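Local coordinates for protein putative phosphomethylpyrimidine kinase (Bacteroides thetaiotaomicron, PDB 3MBH) that probably phosphorylates pyridoxal and related vitamin B6 compounds with ATP, as a ribokinase-clan kinase, and is seen here with pyridoxal bound, at residues I143-T148 against R172-K177. Sequence-based numbering, arbitrary orientation. Where two conformers were deposited one is given.
Sequences ITPNLT and RLLSDK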
# COMPACT_ATOMS: atom_id res chain seq x y z
N ILE A 143 10.07 7.16 -30.25
CA ILE A 143 8.89 6.82 -31.02
C ILE A 143 8.43 5.39 -30.79
O ILE A 143 9.24 4.51 -30.54
CB ILE A 143 9.06 7.08 -32.56
CG1 ILE A 143 10.18 6.20 -33.15
CG2 ILE A 143 9.32 8.58 -32.87
CD1 ILE A 143 10.21 6.25 -34.74
N THR A 144 7.13 5.17 -30.87
CA THR A 144 6.56 3.90 -30.51
C THR A 144 5.60 3.30 -31.61
O THR A 144 4.49 2.89 -31.32
CB THR A 144 5.81 4.03 -29.20
OG1 THR A 144 4.81 5.05 -29.29
CG2 THR A 144 6.82 4.38 -28.01
N PRO A 145 6.06 3.23 -32.85
CA PRO A 145 5.21 2.58 -33.86
C PRO A 145 4.86 1.13 -33.58
O PRO A 145 5.73 0.38 -33.11
CB PRO A 145 6.08 2.54 -35.08
CG PRO A 145 7.50 2.68 -34.54
CD PRO A 145 7.43 3.45 -33.31
N ASN A 146 3.64 0.73 -33.96
CA ASN A 146 3.33 -0.68 -34.11
C ASN A 146 3.87 -1.18 -35.43
O ASN A 146 4.34 -0.39 -36.24
CB ASN A 146 1.84 -0.99 -33.93
CG ASN A 146 0.95 -0.33 -34.95
OD1 ASN A 146 1.32 -0.17 -36.13
ND2 ASN A 146 -0.28 0.02 -34.52
N LEU A 147 3.78 -2.49 -35.67
CA LEU A 147 4.40 -3.05 -36.88
C LEU A 147 3.84 -2.43 -38.17
O LEU A 147 4.57 -2.11 -39.14
CB LEU A 147 4.27 -4.58 -36.89
CG LEU A 147 5.13 -5.26 -37.93
CD1 LEU A 147 6.58 -4.98 -37.60
CD2 LEU A 147 4.83 -6.74 -37.99
N THR A 148 2.52 -2.20 -38.17
CA THR A 148 1.86 -1.57 -39.30
C THR A 148 2.46 -0.19 -39.59
O THR A 148 2.81 0.12 -40.73
CB THR A 148 0.36 -1.41 -39.03
OG1 THR A 148 -0.24 -2.70 -38.84
CG2 THR A 148 -0.34 -0.69 -40.21
N ARG A 172 17.24 0.45 -36.38
CA ARG A 172 18.35 1.30 -36.71
C ARG A 172 17.99 2.33 -37.81
O ARG A 172 18.41 3.48 -37.72
CB ARG A 172 19.54 0.41 -37.08
CG ARG A 172 20.76 1.13 -37.54
CD ARG A 172 21.23 2.12 -36.51
NE ARG A 172 22.56 2.59 -36.82
CZ ARG A 172 23.29 3.33 -36.00
NH1 ARG A 172 22.77 3.73 -34.83
NH2 ARG A 172 24.50 3.71 -36.36
N LEU A 173 17.23 1.92 -38.84
CA LEU A 173 16.86 2.82 -39.95
C LEU A 173 15.99 3.95 -39.42
O LEU A 173 16.17 5.10 -39.79
CB LEU A 173 16.04 2.12 -41.03
CG LEU A 173 16.70 1.20 -42.03
CD1 LEU A 173 15.61 0.67 -42.97
CD2 LEU A 173 17.83 1.89 -42.85
N LEU A 174 15.04 3.61 -38.55
CA LEU A 174 14.24 4.61 -37.91
C LEU A 174 15.05 5.51 -36.96
O LEU A 174 14.83 6.72 -36.92
CB LEU A 174 13.03 3.96 -37.20
CG LEU A 174 11.87 3.44 -38.08
CD1 LEU A 174 10.80 2.87 -37.12
CD2 LEU A 174 11.31 4.50 -39.00
N SER A 175 16.01 4.96 -36.22
CA SER A 175 16.83 5.80 -35.33
C SER A 175 17.71 6.76 -36.13
O SER A 175 17.94 7.89 -35.73
CB SER A 175 17.72 4.97 -34.45
OG SER A 175 18.50 5.82 -33.64
N ASP A 176 18.17 6.32 -37.28
CA ASP A 176 18.94 7.19 -38.18
C ASP A 176 18.16 8.43 -38.59
O ASP A 176 18.74 9.45 -38.87
CB ASP A 176 19.38 6.42 -39.40
CG ASP A 176 20.51 5.42 -39.08
OD1 ASP A 176 21.12 5.45 -37.99
OD2 ASP A 176 20.76 4.57 -39.95
N LYS A 177 16.83 8.38 -38.53
CA LYS A 177 16.04 9.51 -38.93
C LYS A 177 15.90 10.58 -37.88
O LYS A 177 15.38 11.65 -38.19
CB LYS A 177 14.68 9.02 -39.42
CG LYS A 177 14.77 8.63 -40.87
CD LYS A 177 13.80 7.57 -41.27
CE LYS A 177 14.26 7.06 -42.67
NZ LYS A 177 13.13 6.51 -43.45
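Asp176 N donates to Arg172 O at 2.9 Å, an i-to-i+4 bond in the turn of helix 164-176 from which Leu174 reaches across to Ile143 and Pro145. The meeting itself is wholly apolar. Leu174 CD1 lies 4.2 Å from Ile143 CD1 and also 4.2 Å from Pro145 CG. Ile143 CD1 and Pro145 CG are 4.5 Å apart, so the three carbons form a nearly equilateral triangle, with one leucine methyl serving both neighbours. The directions of approach differ: the isoleucine chain crosses the leucine at close to a right angle, whereas proline and leucine run past each other in opposite senses. In Ile143, chi1 of 62° sets CG1 between the backbone N and the carbonyl carbon, and a chi2 of 170° then extends CD1 away from the strand to the leucine methyl. All three residues are buried, yet only 94 Å² is covered in total and the closest CA atoms, of Ile143 and Leu174, stay 9.0 Å apart; the side chains alone bridge the gap. Leu174 also touches Val182, Leu150 and Leu154, which extend the apolar packing. Beyond Pro145, Asn146 N-caps helix 147-154, its OD1 accepting from Glu149 N while ND2 donates to Gly116 O. Topologically, strands 142-143 and 181-189 pair in parallel, and the connection between them carries both helices: a crossover of the ribokinase-like alpha/beta fold, with Leu174 packing its second helix against the end of the first strand. Contacts near 4.2 Å with nothing polar between them imply cohesion by dispersion and the burial of hydrocarbon, without the directionality of hydrogen bonds.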